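Side-chain contacts in alpha-1,4-endofucoidanase (Mariniflexile fucanivorans, PDB 6DLH), which hydrolyses internal alpha-1,4 linkages of fucoidan as a retaining glycoside hydrolase of family 107, its catalytic domain followed here by Ig-like domains: residues Ile75-Tyr80 with Asp448-Glu453; Gly371-Gly376 with Thr410-Phe415; Asp67-Ile72 with Arg138-Arg143; Gln426-Pro431 with His441-Gly446; Glu40-Ala45 with Val339-Pro344. All coordinates share one frame; numbering follows the deposited sequence.

Contact 1: Ile75-Tyr80 with Asp448-Glu453; sequences IRTVDY and DFWDPE. With CA (calcium ion), chain H; CA (calcium ion), chain I.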
# COMPACT_ATOMS: atom_id res chain seq x y z
N ILE A 75 8.21 12.48 -14.44
CA ILE A 75 8.49 13.40 -13.34
C ILE A 75 9.90 13.16 -12.81
O ILE A 75 10.14 12.20 -12.08
CB ILE A 75 7.42 13.31 -12.24
CG1 ILE A 75 6.00 13.42 -12.81
CG2 ILE A 75 7.69 14.37 -11.19
CD1 ILE A 75 4.89 13.23 -11.80
N ARG A 76 10.82 14.06 -13.13
CA ARG A 76 12.23 13.77 -12.95
C ARG A 76 12.79 14.39 -11.66
O ARG A 76 13.86 13.98 -11.23
CB ARG A 76 13.03 14.20 -14.18
CG ARG A 76 12.55 13.54 -15.47
CD ARG A 76 13.14 12.15 -15.59
NE ARG A 76 12.41 11.08 -14.94
CZ ARG A 76 12.96 9.96 -14.46
NH1 ARG A 76 14.26 9.86 -14.29
NH2 ARG A 76 12.18 8.94 -14.14
N THR A 77 12.06 15.36 -11.06
CA THR A 77 12.60 16.12 -9.93
C THR A 77 12.01 15.66 -8.60
O THR A 77 12.48 16.10 -7.55
CB THR A 77 12.44 17.64 -10.08
OG1 THR A 77 11.06 17.99 -10.19
CG2 THR A 77 13.23 18.20 -11.24
N VAL A 78 11.01 14.78 -8.65
CA VAL A 78 10.43 14.23 -7.43
C VAL A 78 11.48 13.38 -6.71
O VAL A 78 12.32 12.74 -7.34
CB VAL A 78 9.14 13.44 -7.73
CG1 VAL A 78 9.37 12.30 -8.72
CG2 VAL A 78 8.49 12.94 -6.46
N ASP A 79 11.42 13.36 -5.37
CA ASP A 79 12.50 12.84 -4.55
C ASP A 79 12.03 11.60 -3.77
O ASP A 79 12.82 10.68 -3.55
CB ASP A 79 13.07 13.94 -3.66
CG ASP A 79 13.68 15.08 -4.45
OD1 ASP A 79 14.69 14.83 -5.16
OD2 ASP A 79 13.15 16.21 -4.38
N TYR A 80 10.76 11.58 -3.35
CA TYR A 80 10.32 10.53 -2.46
C TYR A 80 8.80 10.37 -2.51
O TYR A 80 8.09 11.25 -3.00
CB TYR A 80 10.84 10.77 -1.04
CG TYR A 80 10.23 11.93 -0.30
CD1 TYR A 80 10.66 13.24 -0.51
CD2 TYR A 80 9.21 11.72 0.63
CE1 TYR A 80 10.09 14.30 0.18
CE2 TYR A 80 8.64 12.77 1.33
CZ TYR A 80 9.08 14.07 1.10
OH TYR A 80 8.50 15.10 1.78
N ASP A 448 17.56 11.04 -17.14
CA ASP A 448 18.48 10.78 -16.05
C ASP A 448 19.27 12.04 -15.70
O ASP A 448 19.78 12.16 -14.59
CB ASP A 448 19.45 9.65 -16.41
CG ASP A 448 18.76 8.32 -16.64
OD1 ASP A 448 18.32 7.73 -15.65
OD2 ASP A 448 18.66 7.90 -17.80
N PHE A 449 19.40 12.95 -16.67
CA PHE A 449 20.16 14.18 -16.46
C PHE A 449 19.81 15.16 -17.57
O PHE A 449 19.35 14.76 -18.64
CB PHE A 449 21.67 13.92 -16.42
CG PHE A 449 22.21 12.93 -17.43
CD1 PHE A 449 22.13 13.19 -18.79
CD2 PHE A 449 22.81 11.75 -17.01
CE1 PHE A 449 22.64 12.28 -19.71
CE2 PHE A 449 23.32 10.85 -17.93
CZ PHE A 449 23.23 11.11 -19.28
N TRP A 450 20.04 16.45 -17.30
CA TRP A 450 19.67 17.50 -18.23
C TRP A 450 20.45 18.77 -17.90
O TRP A 450 20.97 18.93 -16.80
CB TRP A 450 18.16 17.74 -18.24
CG TRP A 450 17.63 18.17 -16.90
CD1 TRP A 450 17.56 19.45 -16.42
CD2 TRP A 450 17.14 17.32 -15.86
NE1 TRP A 450 17.04 19.44 -15.15
CE2 TRP A 450 16.78 18.15 -14.78
CE3 TRP A 450 16.96 15.93 -15.74
CZ2 TRP A 450 16.25 17.64 -13.60
CZ3 TRP A 450 16.44 15.43 -14.56
CH2 TRP A 450 16.09 16.28 -13.51
N ASP A 451 20.56 19.64 -18.91
CA ASP A 451 21.09 20.98 -18.76
C ASP A 451 19.92 21.91 -18.43
O ASP A 451 19.02 22.08 -19.25
CB ASP A 451 21.87 21.40 -20.01
CG ASP A 451 21.95 22.89 -20.27
OD1 ASP A 451 21.70 23.67 -19.34
OD2 ASP A 451 22.26 23.27 -21.42
N PRO A 452 19.89 22.50 -17.21
CA PRO A 452 18.78 23.37 -16.81
C PRO A 452 18.40 24.42 -17.85
O PRO A 452 17.21 24.70 -18.04
CB PRO A 452 19.30 24.01 -15.52
CG PRO A 452 20.19 22.94 -14.93
CD PRO A 452 20.89 22.34 -16.14
N GLU A 453 19.40 24.97 -18.54
CA GLU A 453 19.19 26.08 -19.46
C GLU A 453 18.83 25.56 -20.85
O GLU A 453 18.46 26.35 -21.73
CB GLU A 453 20.41 27.00 -19.50
CG GLU A 453 20.53 27.89 -18.27
CD GLU A 453 21.01 27.15 -17.03
OE1 GLU A 453 21.74 26.17 -17.18
OE2 GLU A 453 20.64 27.56 -15.92
CA CA H . 14.38 16.88 -6.31
CA CA I . 23.59 25.00 -18.04
O HOH W 1 24.67 24.77 -20.32
O HOH W 2 13.13 18.91 -5.80
O HOH W 3 14.98 18.73 -8.04
O HOH W 4 15.87 15.66 -7.69
O HOH W 5 15.95 17.77 -4.90
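W450 meets R76 and T77 with the six-membered part of its indole, and this is where the contact is tight. R76 CB lies 3.6 Å from W450 CZ3, while T77 CG2 sits 3.9 Å from W450 CZ2, its side chain crossing the indole at about a right angle; both approaches to the ring are oblique. At the other end of the indole, NE1 bonds to the carbonyl O of K413, which ties the ring to helix 399-415. The contact thus joins the catalytic domain, through the loop between helix 66-71 and strand 80-84, to the region of the first Ig-like domain. The looser side begins beyond R76 CB: bends at chi2 (-82°) and chi3 (87°) carry the partly exposed chain off the indole towards V447, and R76 NH1 stays 4.8 Å from D448 OD1, short of a salt bridge. Two calcium ions flank the interface. One is held by T77 O, both carboxylate oxygens of D79 and four waters; the other, by D451 and E453 with G419, D502 and a water.

Contact 2: Gly371-Gly376 with Thr410-Phe415; sequences GIVNGG and TYLKEF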
# COMPACT_ATOMS: atom_id res chain seq x y z
N GLY A 371 8.27 26.88 -1.34
CA GLY A 371 8.54 26.06 -0.17
C GLY A 371 9.89 25.34 -0.21
O GLY A 371 10.50 25.17 0.84
N ILE A 372 10.34 24.90 -1.40
CA ILE A 372 11.45 23.95 -1.46
C ILE A 372 12.70 24.52 -2.14
O ILE A 372 13.81 24.09 -1.82
CB ILE A 372 11.04 22.57 -2.03
CG1 ILE A 372 10.83 22.58 -3.55
CG2 ILE A 372 9.84 21.98 -1.31
CD1 ILE A 372 10.60 21.20 -4.16
N VAL A 373 12.55 25.46 -3.08
CA VAL A 373 13.75 25.94 -3.78
C VAL A 373 14.60 26.75 -2.80
O VAL A 373 14.23 27.87 -2.44
CB VAL A 373 13.42 26.71 -5.06
CG1 VAL A 373 14.68 27.22 -5.75
CG2 VAL A 373 12.61 25.86 -6.03
N ASN A 374 15.72 26.16 -2.37
CA ASN A 374 16.55 26.70 -1.30
C ASN A 374 15.71 26.79 -0.03
O ASN A 374 15.92 27.68 0.80
CB ASN A 374 17.16 28.06 -1.68
CG ASN A 374 17.94 28.03 -2.98
OD1 ASN A 374 18.87 27.25 -3.12
ND2 ASN A 374 17.58 28.87 -3.93
N GLY A 375 14.75 25.87 0.12
CA GLY A 375 13.86 25.88 1.26
C GLY A 375 13.87 24.54 2.00
O GLY A 375 14.94 23.96 2.22
N GLY A 376 12.68 24.09 2.39
CA GLY A 376 12.53 22.82 3.07
C GLY A 376 11.99 21.74 2.13
O GLY A 376 12.32 21.73 0.94
N THR A 410 8.59 20.83 -14.78
CA THR A 410 9.19 21.69 -15.79
C THR A 410 9.88 22.86 -15.11
O THR A 410 11.03 23.17 -15.41
CB THR A 410 8.15 22.16 -16.82
OG1 THR A 410 7.64 21.01 -17.48
CG2 THR A 410 8.71 23.11 -17.85
N TYR A 411 9.18 23.49 -14.16
CA TYR A 411 9.75 24.60 -13.42
C TYR A 411 11.02 24.18 -12.67
O TYR A 411 12.05 24.84 -12.78
CB TYR A 411 8.72 25.22 -12.48
CG TYR A 411 9.25 26.43 -11.74
CD1 TYR A 411 9.99 26.27 -10.58
CD2 TYR A 411 9.06 27.71 -12.23
CE1 TYR A 411 10.52 27.36 -9.91
CE2 TYR A 411 9.58 28.82 -11.57
CZ TYR A 411 10.32 28.64 -10.41
OH TYR A 411 10.82 29.70 -9.72
N LEU A 412 10.95 23.11 -11.86
CA LEU A 412 12.08 22.75 -11.01
C LEU A 412 13.29 22.33 -11.86
O LEU A 412 14.43 22.60 -11.48
CB LEU A 412 11.68 21.65 -10.01
CG LEU A 412 10.61 22.02 -8.97
CD1 LEU A 412 10.23 20.81 -8.12
CD2 LEU A 412 11.06 23.16 -8.07
N LYS A 413 13.04 21.67 -13.00
CA LYS A 413 14.11 21.25 -13.90
C LYS A 413 14.93 22.46 -14.35
O LYS A 413 16.16 22.38 -14.41
CB LYS A 413 13.55 20.49 -15.10
CG LYS A 413 13.17 19.04 -14.85
CD LYS A 413 12.56 18.37 -16.07
CE LYS A 413 13.59 17.87 -17.05
NZ LYS A 413 13.02 17.66 -18.40
N GLU A 414 14.25 23.58 -14.62
CA GLU A 414 14.92 24.77 -15.11
C GLU A 414 15.50 25.61 -13.96
O GLU A 414 16.58 26.17 -14.12
CB GLU A 414 13.99 25.59 -16.00
CG GLU A 414 14.68 26.77 -16.66
CD GLU A 414 13.83 27.52 -17.67
OE1 GLU A 414 12.75 27.00 -18.02
OE2 GLU A 414 14.24 28.61 -18.11
N PHE A 415 14.79 25.69 -12.82
CA PHE A 415 15.05 26.77 -11.87
C PHE A 415 15.58 26.31 -10.51
O PHE A 415 16.06 27.15 -9.75
CB PHE A 415 13.85 27.71 -11.76
CG PHE A 415 13.51 28.47 -13.02
CD1 PHE A 415 14.37 29.43 -13.54
CD2 PHE A 415 12.33 28.22 -13.71
CE1 PHE A 415 14.05 30.12 -14.70
CE2 PHE A 415 12.01 28.91 -14.86
CZ PHE A 415 12.87 29.86 -15.36
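V373 and L412 bury the most surface here, their side chains sliding past each other in opposite directions so that V373 CG2 comes to 3.7 Å from L412 CD2. In V373 the CG1 branch stands anti to the backbone N (chi1 179°), which leaves CG2 to face the leucine; CG1 is directed instead at the last turn of helix 399-415, 4.2 Å from the carbonyl O of F415. The second methyl of L412, CD1, reaches I372 CD1 at 4.0 Å, the two side chains crossing at about a right angle. One leucine fork therefore spans two consecutive residues. The backbone beneath I372 and V373 is closed by a type II turn from I372 to G375, with G375 N bonded to I372 O at 2.8 Å. I372 and L412 both also touch L46 of strand 46-49. Two helix ends packed against each other and on a strand of a parallel sheet form the kind of outer layer found in a beta/alpha barrel, consistent with the reported likeness of this family to GH29 fucosidases.

Contact 3: Asp67-Ile72 with Arg138-Arg143; sequences DFLTQI and RAAGLR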
# COMPACT_ATOMS: atom_id res chain seq x y z
N ASP A 67 2.05 0.55 -11.39
CA ASP A 67 1.25 1.35 -12.32
C ASP A 67 1.45 2.84 -12.02
O ASP A 67 1.61 3.65 -12.94
CB ASP A 67 -0.23 0.95 -12.28
CG ASP A 67 -0.50 -0.38 -12.98
OD1 ASP A 67 0.40 -0.87 -13.68
OD2 ASP A 67 -1.63 -0.90 -12.81
N PHE A 68 1.45 3.19 -10.73
CA PHE A 68 1.70 4.56 -10.31
C PHE A 68 3.05 5.01 -10.85
O PHE A 68 3.16 6.06 -11.48
CB PHE A 68 1.57 4.70 -8.79
CG PHE A 68 2.06 6.01 -8.20
CD1 PHE A 68 1.29 7.16 -8.27
CD2 PHE A 68 3.28 6.08 -7.55
CE1 PHE A 68 1.72 8.35 -7.71
CE2 PHE A 68 3.72 7.27 -6.98
CZ PHE A 68 2.94 8.40 -7.06
N LEU A 69 4.08 4.18 -10.64
CA LEU A 69 5.43 4.57 -11.03
C LEU A 69 5.54 4.72 -12.55
O LEU A 69 6.26 5.60 -13.01
CB LEU A 69 6.44 3.57 -10.46
CG LEU A 69 6.61 3.61 -8.94
CD1 LEU A 69 7.71 2.66 -8.48
CD2 LEU A 69 6.87 5.02 -8.43
N THR A 70 4.81 3.90 -13.31
CA THR A 70 4.76 4.04 -14.76
C THR A 70 4.19 5.41 -15.12
O THR A 70 4.76 6.13 -15.95
CB THR A 70 3.94 2.94 -15.44
OG1 THR A 70 4.70 1.74 -15.28
CG2 THR A 70 3.66 3.18 -16.91
N GLN A 71 3.08 5.78 -14.47
CA GLN A 71 2.39 7.03 -14.73
C GLN A 71 3.30 8.24 -14.48
O GLN A 71 3.14 9.25 -15.16
CB GLN A 71 1.11 7.12 -13.91
CG GLN A 71 0.19 8.27 -14.32
CD GLN A 71 -0.90 8.50 -13.30
OE1 GLN A 71 -0.70 8.29 -12.10
NE2 GLN A 71 -2.06 8.94 -13.77
N ILE A 72 4.24 8.14 -13.54
CA ILE A 72 5.01 9.32 -13.15
C ILE A 72 6.43 9.26 -13.71
O ILE A 72 7.31 9.98 -13.23
CB ILE A 72 4.97 9.55 -11.62
CG1 ILE A 72 5.66 8.42 -10.84
CG2 ILE A 72 3.54 9.79 -11.14
CD1 ILE A 72 6.19 8.86 -9.50
N ARG A 138 12.92 2.28 -4.80
CA ARG A 138 14.38 2.29 -4.87
C ARG A 138 14.79 2.19 -6.34
O ARG A 138 15.59 2.99 -6.82
CB ARG A 138 14.98 1.14 -4.06
CG ARG A 138 16.47 0.94 -4.26
CD ARG A 138 17.33 2.13 -3.85
NE ARG A 138 17.19 2.48 -2.44
CZ ARG A 138 17.90 1.96 -1.45
NH1 ARG A 138 18.90 1.13 -1.71
NH2 ARG A 138 17.60 2.25 -0.19
N ALA A 139 14.23 1.21 -7.05
CA ALA A 139 14.65 0.97 -8.42
C ALA A 139 14.31 2.18 -9.28
O ALA A 139 14.98 2.45 -10.28
CB ALA A 139 14.03 -0.30 -8.95
N ALA A 140 13.29 2.94 -8.85
CA ALA A 140 12.78 4.08 -9.60
C ALA A 140 13.55 5.35 -9.24
O ALA A 140 13.26 6.43 -9.77
CB ALA A 140 11.30 4.23 -9.38
N GLY A 141 14.52 5.22 -8.33
CA GLY A 141 15.42 6.31 -7.99
C GLY A 141 14.88 7.22 -6.88
O GLY A 141 15.37 8.33 -6.72
N LEU A 142 13.93 6.70 -6.08
CA LEU A 142 13.20 7.50 -5.10
C LEU A 142 13.48 7.00 -3.68
O LEU A 142 13.63 5.80 -3.45
CB LEU A 142 11.70 7.41 -5.41
CG LEU A 142 11.24 8.08 -6.71
CD1 LEU A 142 9.82 7.65 -7.08
CD2 LEU A 142 11.32 9.59 -6.63
N ARG A 143 13.51 7.94 -2.72
CA ARG A 143 13.56 7.66 -1.29
C ARG A 143 12.14 7.43 -0.79
O ARG A 143 11.19 7.59 -1.55
CB ARG A 143 14.27 8.80 -0.55
CG ARG A 143 15.79 8.78 -0.72
CD ARG A 143 16.53 10.06 -0.37
NE ARG A 143 17.19 9.87 0.91
CZ ARG A 143 18.51 9.79 1.09
NH1 ARG A 143 19.35 10.40 0.27
NH2 ARG A 143 18.97 9.12 2.13
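L69 and A140 bring their backbones to 7.5 Å between CA atoms, at a point where helix 66-71 is near its end and helix 129-139 has just ended in a Schellman motif, with G141 at positive phi (88°) and its N bonded to R138 O. L69 does most of the touching from its side. Its CG lies anti to the carbonyl carbon (chi1 -69°), and the fork spreads one methyl to each partner: CD1 stands 4.0 Å from A140 CB, and CD2 is 4.2 Å from L142 CD1, the two leucines passing in opposite directions. The chain changes direction at G141, and the CB atoms of A140 and of L142 both point toward the segment that carries L69. L69 also packs on A136 and L137 of helix 129-139, and L142 continues inward to V81 of strand 80-84. The polar groups nearby look elsewhere: A140 O accepts from R425, and R143 forms a salt bridge with D221. Only carbon meets carbon across the interface, at ordinary van der Waals distances, so between these two segments the contribution is apolar burial alone, with no directional bond to fix their register.

Contact 4: Gln426-Pro431 with His441-Gly446; sequences QYTILP and HNLVEG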
# COMPACT_ATOMS: atom_id res chain seq x y z
N GLN A 426 16.55 11.02 -6.70
CA GLN A 426 17.51 10.86 -5.61
C GLN A 426 18.64 9.89 -5.98
O GLN A 426 19.75 10.05 -5.50
CB GLN A 426 16.81 10.42 -4.32
CG GLN A 426 16.04 11.54 -3.63
CD GLN A 426 16.95 12.59 -3.05
OE1 GLN A 426 17.75 12.31 -2.17
NE2 GLN A 426 16.81 13.81 -3.54
N TYR A 427 18.36 8.89 -6.83
CA TYR A 427 19.39 7.92 -7.18
C TYR A 427 19.37 7.59 -8.67
O TYR A 427 18.35 7.74 -9.32
CB TYR A 427 19.16 6.58 -6.47
CG TYR A 427 18.92 6.62 -4.99
CD1 TYR A 427 19.90 7.05 -4.10
CD2 TYR A 427 17.73 6.15 -4.46
CE1 TYR A 427 19.69 7.04 -2.73
CE2 TYR A 427 17.50 6.13 -3.09
CZ TYR A 427 18.48 6.57 -2.22
OH TYR A 427 18.24 6.55 -0.88
N THR A 428 20.52 7.09 -9.17
CA THR A 428 20.58 6.44 -10.47
C THR A 428 20.95 4.97 -10.25
O THR A 428 22.07 4.67 -9.87
CB THR A 428 21.54 7.16 -11.43
OG1 THR A 428 21.05 8.48 -11.68
CG2 THR A 428 21.73 6.45 -12.75
N ILE A 429 19.98 4.08 -10.48
CA ILE A 429 20.12 2.66 -10.23
C ILE A 429 20.53 1.96 -11.52
O ILE A 429 19.90 2.15 -12.57
CB ILE A 429 18.83 2.07 -9.63
CG1 ILE A 429 18.40 2.80 -8.34
CG2 ILE A 429 18.93 0.56 -9.43
CD1 ILE A 429 19.36 2.69 -7.17
N LEU A 430 21.59 1.15 -11.45
CA LEU A 430 22.10 0.42 -12.60
C LEU A 430 21.68 -1.05 -12.46
O LEU A 430 21.65 -1.56 -11.35
CB LEU A 430 23.62 0.55 -12.65
CG LEU A 430 24.17 1.97 -12.75
CD1 LEU A 430 25.70 1.94 -12.78
CD2 LEU A 430 23.63 2.70 -13.98
N PRO A 431 21.35 -1.75 -13.56
CA PRO A 431 21.09 -3.20 -13.51
C PRO A 431 22.21 -3.98 -12.82
O PRO A 431 23.35 -3.51 -12.77
CB PRO A 431 21.04 -3.60 -15.00
CG PRO A 431 20.58 -2.34 -15.70
CD PRO A 431 21.19 -1.20 -14.92
N HIS A 441 22.99 -0.83 -20.31
CA HIS A 441 22.05 0.12 -19.73
C HIS A 441 22.23 1.51 -20.34
O HIS A 441 23.34 2.03 -20.41
CB HIS A 441 22.16 0.17 -18.20
CG HIS A 441 21.15 1.07 -17.57
ND1 HIS A 441 19.84 0.67 -17.33
CD2 HIS A 441 21.24 2.35 -17.13
CE1 HIS A 441 19.18 1.67 -16.77
NE2 HIS A 441 20.01 2.70 -16.64
N ASN A 442 21.10 2.11 -20.74
CA ASN A 442 21.07 3.44 -21.34
C ASN A 442 20.82 4.49 -20.26
O ASN A 442 20.04 4.28 -19.35
CB ASN A 442 20.01 3.51 -22.44
CG ASN A 442 20.35 2.67 -23.65
OD1 ASN A 442 21.49 2.22 -23.79
ND2 ASN A 442 19.38 2.46 -24.53
N LEU A 443 21.50 5.64 -20.39
CA LEU A 443 21.22 6.84 -19.61
C LEU A 443 20.82 7.94 -20.59
O LEU A 443 21.51 8.16 -21.59
CB LEU A 443 22.45 7.24 -18.80
CG LEU A 443 22.86 6.30 -17.66
CD1 LEU A 443 24.00 6.91 -16.87
CD2 LEU A 443 21.70 6.00 -16.72
N VAL A 444 19.68 8.58 -20.33
CA VAL A 444 19.03 9.35 -21.39
C VAL A 444 18.86 10.80 -20.96
O VAL A 444 18.33 11.08 -19.88
CB VAL A 444 17.70 8.69 -21.81
CG1 VAL A 444 16.98 9.49 -22.89
CG2 VAL A 444 17.91 7.25 -22.26
N GLU A 445 19.35 11.71 -21.81
CA GLU A 445 19.19 13.14 -21.62
C GLU A 445 17.69 13.47 -21.56
O GLU A 445 16.91 13.02 -22.40
CB GLU A 445 19.91 13.89 -22.74
CG GLU A 445 19.99 15.39 -22.51
CD GLU A 445 20.54 16.22 -23.66
OE1 GLU A 445 20.80 15.65 -24.75
OE2 GLU A 445 20.71 17.44 -23.48
N GLY A 446 17.31 14.24 -20.54
CA GLY A 446 15.91 14.60 -20.34
C GLY A 446 15.23 13.66 -19.35
O GLY A 446 14.16 13.97 -18.83
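H441 presents one face of its imidazole to P431, whose CD stands over it, 3.3 Å from H441 ND1 and 3.5 Å from H441 CG. The proline and the histidine side chains cross at about a right angle. L430 comes obliquely to the same ring, with its CD2 at 4.0 Å from H441 CD2. Anti placement of H441 CG relative to the backbone N (chi1 -177°) sends the ring out from its strand towards the proline. Two residues along, T428 CG2 and L443 CD2 touch at 4.0 Å, a thinner apolar contact. This packs strand 439-444, an outermost strand of its antiparallel sheet, against the extended chain that follows strand 422-423, by side chains alone, within the first Ig-like region. The second shell fixes both sides. H441 and L443 bond through their backbones to L482 and W480 of the adjoining strand 479-484, while L430 packs on L482 and on V511 and L513 of strand 505-513. T428 OG1 is bonded to R509, and P431 O to the hydroxyl of Y439.

Contact 5: Glu40-Ala45 with Val339-Pro344; sequences EWMRGA and VAHFFP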
# COMPACT_ATOMS: atom_id res chain seq x y z
N GLU A 40 18.96 15.99 5.96
CA GLU A 40 19.48 17.10 5.17
C GLU A 40 19.01 16.97 3.72
O GLU A 40 18.90 17.96 3.00
CB GLU A 40 21.00 17.19 5.31
CG GLU A 40 21.69 18.00 4.23
CD GLU A 40 21.36 19.49 4.18
OE1 GLU A 40 20.92 20.05 5.22
OE2 GLU A 40 21.53 20.09 3.08
N TRP A 41 18.73 15.73 3.29
CA TRP A 41 18.31 15.45 1.93
C TRP A 41 16.89 15.97 1.72
O TRP A 41 16.47 16.17 0.58
CB TRP A 41 18.39 13.95 1.65
CG TRP A 41 17.52 13.13 2.56
CD1 TRP A 41 17.91 12.52 3.71
CD2 TRP A 41 16.12 12.83 2.39
NE1 TRP A 41 16.85 11.86 4.28
CE2 TRP A 41 15.74 12.03 3.49
CE3 TRP A 41 15.15 13.16 1.44
CZ2 TRP A 41 14.44 11.56 3.66
CZ3 TRP A 41 13.86 12.70 1.61
CH2 TRP A 41 13.51 11.91 2.70
N MET A 42 16.17 16.17 2.83
CA MET A 42 14.79 16.63 2.84
C MET A 42 14.70 18.10 2.41
O MET A 42 13.67 18.54 1.93
CB MET A 42 14.19 16.43 4.24
CG MET A 42 12.75 16.87 4.40
SD MET A 42 11.59 15.51 4.63
CE MET A 42 12.54 14.40 5.67
N ARG A 43 15.81 18.84 2.57
CA ARG A 43 15.87 20.23 2.13
C ARG A 43 15.86 20.29 0.60
O ARG A 43 16.74 19.73 -0.05
CB ARG A 43 17.06 20.96 2.75
CG ARG A 43 16.82 21.38 4.20
CD ARG A 43 18.02 21.97 4.91
NE ARG A 43 18.33 23.34 4.52
CZ ARG A 43 19.37 23.70 3.77
NH1 ARG A 43 20.29 22.81 3.43
NH2 ARG A 43 19.48 24.94 3.35
N GLY A 44 14.85 20.98 0.05
CA GLY A 44 14.65 21.08 -1.39
C GLY A 44 13.88 19.89 -1.97
O GLY A 44 13.70 19.81 -3.19
N ALA A 45 13.41 18.98 -1.10
CA ALA A 45 12.88 17.69 -1.52
C ALA A 45 11.38 17.77 -1.79
O ALA A 45 10.63 18.38 -1.03
CB ALA A 45 13.18 16.64 -0.46
N VAL A 339 14.66 19.97 10.06
CA VAL A 339 14.32 20.45 8.73
C VAL A 339 12.85 20.87 8.67
O VAL A 339 11.97 20.18 9.19
CB VAL A 339 14.68 19.40 7.66
CG1 VAL A 339 14.09 19.73 6.29
CG2 VAL A 339 16.19 19.20 7.57
N ALA A 340 12.59 22.01 8.04
CA ALA A 340 11.23 22.48 7.85
C ALA A 340 10.57 21.63 6.77
O ALA A 340 11.11 21.50 5.67
CB ALA A 340 11.23 23.94 7.49
N HIS A 341 9.41 21.04 7.09
CA HIS A 341 8.72 20.18 6.15
C HIS A 341 7.21 20.37 6.26
O HIS A 341 6.69 20.60 7.35
CB HIS A 341 9.16 18.71 6.35
CG HIS A 341 8.18 17.71 5.83
ND1 HIS A 341 7.10 17.28 6.58
CD2 HIS A 341 8.11 17.07 4.65
CE1 HIS A 341 6.41 16.40 5.88
NE2 HIS A 341 7.02 16.24 4.70
N PHE A 342 6.52 20.26 5.13
CA PHE A 342 5.10 20.56 5.03
C PHE A 342 4.39 19.33 4.48
O PHE A 342 4.92 18.67 3.58
CB PHE A 342 4.93 21.82 4.17
CG PHE A 342 3.54 22.41 4.06
CD1 PHE A 342 2.62 22.27 5.09
CD2 PHE A 342 3.18 23.15 2.95
CE1 PHE A 342 1.35 22.84 4.99
CE2 PHE A 342 1.92 23.73 2.85
CZ PHE A 342 1.01 23.58 3.87
N PHE A 343 3.20 19.02 5.03
CA PHE A 343 2.36 17.92 4.57
C PHE A 343 1.00 18.42 4.09
O PHE A 343 -0.03 18.10 4.68
CB PHE A 343 2.20 16.84 5.66
CG PHE A 343 1.66 15.51 5.20
CD1 PHE A 343 1.44 15.24 3.85
CD2 PHE A 343 1.38 14.51 6.11
CE1 PHE A 343 0.97 14.00 3.43
CE2 PHE A 343 0.92 13.26 5.70
CZ PHE A 343 0.70 13.01 4.36
N PRO A 344 0.93 19.18 2.97
CA PRO A 344 -0.34 19.71 2.47
C PRO A 344 -1.14 18.68 1.67
O PRO A 344 -0.63 17.61 1.35
CB PRO A 344 0.13 20.84 1.54
CG PRO A 344 1.43 20.31 0.97
CD PRO A 344 2.07 19.54 2.11
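The loop leading into strand 46-49 meets strand 341-342, a short strand of the parallel sheet, chiefly by packing M42 and R43 on V339. M42 starts with CG anti to the backbone N (chi1 180°) and then bends at chi2 and chi3. Before the bend, its CG packs on V339 CG1 at 3.7 Å. V339 CG1 also takes R43 CG, 3.8 Å away, so this one methyl sits between two consecutive residues of the loop. After the bend, the sulfur of M42 adds a sulfur-aromatic contact: SD is 4.5 Å from the centroid of the H341 ring and 47° off its normal, an oblique approach. The nearest ring atom is CD2, 3.8 Å from M42 SD. The polar end of R43 turns away from the valine: its NH1 forms a salt bridge with E40 OE2 at 3.0 Å, with weak hydrogen bonds, and the E40 carboxyl carbon lies at the edge of the guanidinium, in its plane. Both nitrogens of H341 are engaged, ND1 with T291 O and NE2 with T379 OG1, which fixes the rotation of the ring. A type II turn from M42 to A45 carries the chain onward into strand 46-49. Strand 377-379 runs between strands 46-49 and 341-342, and its I378 bonds to the A45 backbone, while helix 307-321 covers A340 and F342.

How the contacts relate
Contacts 1 and 5 are buried, whereas contacts 2, 3 and 4 are partly so. Contacts 2, 3 and 5 lie in the barrel-like catalytic part; contact 4 belongs to the first Ig-like region, and contact 1 joins the two. D79 links several of them: its carboxylate bonds to Q426 of contact 4, its backbone O to R143 of contact 3, and its side chain packs on A45 of contact 5. Contacts 2 and 3 rest mainly on aliphatic side chains, joining helix ends. Contacts 1, 4 and 5 add aromatic rings: an indole, and two imidazoles met by proline and by sulfur. Metal coordination appears in contact 1 alone.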